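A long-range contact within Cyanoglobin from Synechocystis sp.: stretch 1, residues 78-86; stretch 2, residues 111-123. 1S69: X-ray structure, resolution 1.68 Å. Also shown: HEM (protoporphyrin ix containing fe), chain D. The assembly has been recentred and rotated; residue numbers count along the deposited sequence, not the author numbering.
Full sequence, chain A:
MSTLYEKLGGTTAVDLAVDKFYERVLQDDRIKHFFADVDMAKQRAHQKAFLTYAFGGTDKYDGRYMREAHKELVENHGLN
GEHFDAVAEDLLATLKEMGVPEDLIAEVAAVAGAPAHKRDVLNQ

Stretch 1, residues 78-86: GLNGEHFDA
Stretch 2 111-123: VAGAPAHKRDVLN

Stretch 1 is a short loop leading into helix 81-86, and stretch 2 carries the end of one helix, a turn, and helix 115-121. The axes of helices 81-86 and 115-121 approach to 11.0 Å with 131° between their directions, so the register runs backward: CA of Asn-80 lies 6.3 Å from CA of Leu-122, and CA of Phe-84 lies 7.4 Å from CA of Lys-118. No direct hydrogen bond crosses; packing, water and heme unite the stretches.

At Ala-112 the carbonyl O meets Phe-84 CZ at 3.1 Å and has no polar partner. Gly-113 (phi/psi -96/-1) leads to Ala-114 (-56/138), the N-cap of the next helix. His-117 (chi1 t, chi2 58°) brings CD2 to 3.7 Å from Phe-84 CE1, the ring planes oblique at 48°, while its NE2 is covalently bonded to heme CAB at 2.0 Å, a link stretched in the model.

Lys-118, all t, suits two environments. Its aliphatic CG lies 3.7 Å from the centroid of the Phe-84 ring, 7° off the normal, a CH-pi contact; farther out, NZ is 4.4 Å from Asp-85 OD1, beyond a salt bridge, and a water bridges them, accepting from NZ and donating to OD1, at 2.6 Å each. Phe-84 (chi1 t, chi2 91°) is thus a knob among Ala-112, His-117, Lys-118 and Val-121.

Val-121 (t) points toward stretch 1, its CG1 4.0 Å from Phe-84 CD1 and 4.2 Å from Leu-79 CD2. Leu-122 (m, t) extends its branches: CD2 reaches Leu-79 CG at 3.9 Å, and CD1 reaches CA of side-chain-free Gly-81 at 3.9 Å. Both apolar side chains fill space without needing polar partners. Asn-80 turns its side chain (chi1 p) away from stretch 2 and caps helix 81-86, its OD1 accepting from His-83 N at 3.2 Å; an amide oxygen suits the free N-H groups of a helix start. Asn-123, at positive phi (61/40), closes helix 115-121 in a Schellman motif.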

# COMPACT_ATOMS: atom_id res chain seq x y z
N GLY A 78 6.18 -11.23 -13.59
CA GLY A 78 5.21 -12.20 -13.11
C GLY A 78 4.31 -11.71 -11.97
O GLY A 78 3.71 -12.53 -11.23
N LEU A 79 4.15 -10.40 -11.84
CA LEU A 79 3.28 -9.92 -10.72
C LEU A 79 1.86 -10.50 -10.89
O LEU A 79 1.24 -10.27 -11.91
CB LEU A 79 3.22 -8.37 -10.72
CG LEU A 79 2.42 -7.79 -9.52
CD1 LEU A 79 3.30 -7.99 -8.25
CD2 LEU A 79 2.08 -6.27 -9.82
N ASN A 80 1.36 -11.15 -9.84
CA ASN A 80 0.04 -11.81 -9.81
C ASN A 80 -0.79 -11.63 -8.49
O ASN A 80 -0.38 -10.89 -7.58
CB ASN A 80 0.22 -13.32 -10.14
CG ASN A 80 0.97 -14.08 -9.03
OD1 ASN A 80 0.86 -13.77 -7.83
ND2 ASN A 80 1.75 -15.07 -9.44
N GLY A 81 -1.92 -12.33 -8.39
CA GLY A 81 -2.87 -12.22 -7.29
C GLY A 81 -2.28 -12.60 -5.94
O GLY A 81 -2.64 -12.02 -4.91
N GLU A 82 -1.34 -13.54 -5.95
CA GLU A 82 -0.69 -13.97 -4.71
C GLU A 82 0.20 -12.88 -4.13
O GLU A 82 0.21 -12.69 -2.92
CB GLU A 82 0.21 -15.18 -4.95
CG GLU A 82 -0.43 -16.20 -5.86
CD GLU A 82 -1.56 -16.95 -5.19
OE1 GLU A 82 -2.76 -16.45 -5.15
OE2 GLU A 82 -1.21 -18.07 -4.74
N HIS A 83 0.96 -12.20 -4.99
CA HIS A 83 1.77 -11.03 -4.60
C HIS A 83 0.86 -9.94 -4.09
O HIS A 83 1.15 -9.32 -3.09
CB HIS A 83 2.53 -10.50 -5.81
CG HIS A 83 3.36 -11.54 -6.46
ND1 HIS A 83 3.36 -11.78 -7.82
CD2 HIS A 83 4.19 -12.45 -5.90
CE1 HIS A 83 4.18 -12.78 -8.06
NE2 HIS A 83 4.68 -13.21 -6.91
N PHE A 84 -0.21 -9.64 -4.83
CA PHE A 84 -1.22 -8.66 -4.38
C PHE A 84 -1.75 -8.98 -2.94
O PHE A 84 -1.84 -8.09 -2.05
CB PHE A 84 -2.36 -8.62 -5.40
CG PHE A 84 -3.36 -7.50 -5.12
CD1 PHE A 84 -3.19 -6.24 -5.71
CD2 PHE A 84 -4.43 -7.71 -4.24
CE1 PHE A 84 -4.07 -5.20 -5.44
CE2 PHE A 84 -5.36 -6.66 -3.95
CZ PHE A 84 -5.18 -5.41 -4.56
N ASP A 85 -2.13 -10.23 -2.72
CA ASP A 85 -2.63 -10.61 -1.41
C ASP A 85 -1.55 -10.50 -0.31
O ASP A 85 -1.88 -10.14 0.81
CB ASP A 85 -3.15 -12.05 -1.48
CG ASP A 85 -4.40 -12.17 -2.27
OD1 ASP A 85 -5.18 -11.21 -2.49
OD2 ASP A 85 -4.68 -13.24 -2.78
N ALA A 86 -0.28 -10.82 -0.64
CA ALA A 86 0.86 -10.61 0.28
C ALA A 86 1.02 -9.12 0.71
O ALA A 86 1.28 -8.83 1.88
CB ALA A 86 2.20 -11.14 -0.33
N VAL A 111 -10.22 -0.75 1.24
CA VAL A 111 -9.53 0.07 0.26
C VAL A 111 -8.49 -0.72 -0.59
O VAL A 111 -8.47 -0.64 -1.86
CB VAL A 111 -8.85 1.31 1.00
CG1 VAL A 111 -7.93 2.16 0.08
CG2 VAL A 111 -9.92 2.16 1.62
N ALA A 112 -7.60 -1.41 0.14
CA ALA A 112 -6.49 -2.18 -0.40
C ALA A 112 -7.00 -3.31 -1.31
O ALA A 112 -6.38 -3.59 -2.31
CB ALA A 112 -5.57 -2.72 0.79
N GLY A 113 -8.16 -3.86 -0.98
CA GLY A 113 -8.81 -4.93 -1.75
C GLY A 113 -9.87 -4.58 -2.78
O GLY A 113 -10.38 -5.47 -3.44
N ALA A 114 -10.21 -3.31 -2.95
CA ALA A 114 -11.19 -2.96 -3.96
C ALA A 114 -10.74 -3.47 -5.33
O ALA A 114 -9.55 -3.38 -5.67
CB ALA A 114 -11.36 -1.43 -3.99
N PRO A 115 -11.66 -4.03 -6.12
CA PRO A 115 -11.42 -4.36 -7.52
C PRO A 115 -10.84 -3.23 -8.37
O PRO A 115 -9.99 -3.50 -9.21
CB PRO A 115 -12.84 -4.69 -8.06
CG PRO A 115 -13.55 -5.24 -6.87
CD PRO A 115 -13.00 -4.47 -5.66
N ALA A 116 -11.29 -2.00 -8.19
CA ALA A 116 -10.72 -0.87 -8.96
C ALA A 116 -9.22 -0.68 -8.65
O ALA A 116 -8.46 -0.16 -9.49
CB ALA A 116 -11.48 0.43 -8.69
N HIS A 117 -8.79 -1.08 -7.45
CA HIS A 117 -7.37 -1.12 -7.15
C HIS A 117 -6.65 -2.37 -7.72
O HIS A 117 -5.67 -2.26 -8.46
CB HIS A 117 -7.15 -1.03 -5.64
CG HIS A 117 -5.71 -0.92 -5.29
ND1 HIS A 117 -4.92 0.11 -5.78
CD2 HIS A 117 -4.90 -1.72 -4.58
CE1 HIS A 117 -3.69 -0.05 -5.34
NE2 HIS A 117 -3.65 -1.16 -4.62
N LYS A 118 -7.16 -3.56 -7.36
CA LYS A 118 -6.59 -4.85 -7.80
C LYS A 118 -6.46 -4.99 -9.33
O LYS A 118 -5.42 -5.44 -9.81
CB LYS A 118 -7.43 -6.00 -7.27
CG LYS A 118 -6.72 -7.36 -7.41
CD LYS A 118 -7.50 -8.48 -6.81
CE LYS A 118 -6.72 -9.79 -7.04
NZ LYS A 118 -7.42 -10.91 -6.27
N ARG A 119 -7.54 -4.67 -10.08
CA ARG A 119 -7.53 -4.84 -11.54
C ARG A 119 -6.46 -3.96 -12.18
O ARG A 119 -5.79 -4.35 -13.11
CB ARG A 119 -8.89 -4.45 -12.12
CG ARG A 119 -9.97 -5.47 -11.87
CD ARG A 119 -9.82 -6.55 -12.82
NE ARG A 119 -10.77 -7.61 -12.55
CZ ARG A 119 -11.35 -8.32 -13.48
NH1 ARG A 119 -11.11 -8.08 -14.77
NH2 ARG A 119 -12.22 -9.25 -13.10
N ASP A 120 -6.32 -2.74 -11.68
CA ASP A 120 -5.33 -1.82 -12.27
C ASP A 120 -3.89 -2.22 -11.92
O ASP A 120 -3.06 -2.37 -12.84
CB ASP A 120 -5.64 -0.39 -11.86
CG ASP A 120 -6.69 0.26 -12.78
OD1 ASP A 120 -6.70 0.06 -14.00
OD2 ASP A 120 -7.53 1.03 -12.32
N VAL A 121 -3.63 -2.46 -10.65
CA VAL A 121 -2.32 -2.91 -10.19
C VAL A 121 -1.92 -4.14 -11.00
O VAL A 121 -0.81 -4.22 -11.54
CB VAL A 121 -2.33 -3.26 -8.64
CG1 VAL A 121 -1.05 -4.02 -8.24
CG2 VAL A 121 -2.45 -1.99 -7.74
N LEU A 122 -2.81 -5.12 -11.07
CA LEU A 122 -2.44 -6.35 -11.80
C LEU A 122 -2.62 -6.26 -13.33
O LEU A 122 -2.37 -7.22 -14.06
CB LEU A 122 -3.23 -7.57 -11.21
CG LEU A 122 -2.96 -7.86 -9.71
CD1 LEU A 122 -3.83 -8.99 -9.23
CD2 LEU A 122 -1.45 -8.13 -9.44
N ASN A 123 -3.10 -5.11 -13.82
CA ASN A 123 -3.21 -4.86 -15.27
C ASN A 123 -4.16 -5.91 -15.89
O ASN A 123 -3.85 -6.50 -16.93
CB ASN A 123 -1.84 -4.97 -15.95
CG ASN A 123 -0.98 -3.69 -15.79
OD1 ASN A 123 -0.42 -3.27 -16.77
ND2 ASN A 123 -0.85 -3.12 -14.57
CHA HEM D . 4.92 1.48 -7.00
CHB HEM D . 0.75 1.77 -4.47
CHC HEM D . 0.23 -3.04 -4.88
CHD HEM D . 4.97 -3.26 -6.00
C1A HEM D . 3.79 1.97 -6.33
C2A HEM D . 3.50 3.37 -6.09
C3A HEM D . 2.38 3.45 -5.37
C4A HEM D . 1.91 2.12 -5.12
CMA HEM D . 1.72 4.77 -4.87
CAA HEM D . 4.41 4.52 -6.59
CBA HEM D . 3.67 5.07 -7.83
CGA HEM D . 4.19 6.37 -8.43
O1A HEM D . 5.19 6.21 -9.12
O2A HEM D . 3.63 7.53 -8.27
C1B HEM D . 0.25 0.48 -4.42
C2B HEM D . -1.00 0.16 -3.82
C3B HEM D . -1.19 -1.18 -3.95
C4B HEM D . -0.00 -1.71 -4.61
CMB HEM D . -1.95 1.23 -3.18
CAB HEM D . -2.34 -2.15 -3.44
CBB HEM D . -2.91 -2.12 -2.19
C1C HEM D . 1.50 -3.52 -5.22
C2C HEM D . 1.86 -4.92 -5.27
C3C HEM D . 3.18 -4.94 -5.54
C4C HEM D . 3.68 -3.60 -5.67
CMC HEM D . 0.81 -6.07 -5.03
CAC HEM D . 4.17 -6.12 -5.69
CBC HEM D . 4.19 -7.06 -4.76
C1D HEM D . 5.39 -2.02 -6.39
C2D HEM D . 6.67 -1.73 -6.92
C3D HEM D . 6.61 -0.27 -7.24
C4D HEM D . 5.32 0.19 -6.90
CMD HEM D . 7.86 -2.66 -7.13
CAD HEM D . 7.71 0.60 -7.82
CBD HEM D . 7.54 0.28 -9.31
CGD HEM D . 8.80 0.63 -10.04
O1D HEM D . 8.95 1.79 -10.40
O2D HEM D . 9.65 -0.23 -10.28
NA HEM D . 2.82 1.25 -5.69
NB HEM D . 0.87 -0.68 -4.88
NC HEM D . 2.63 -2.77 -5.48
ND HEM D . 4.59 -0.87 -6.41
FE HEM D . 2.75 -0.76 -5.62
O HOH W 1 -1.14 -9.80 -13.15
O HOH W 2 -7.39 -10.65 -3.70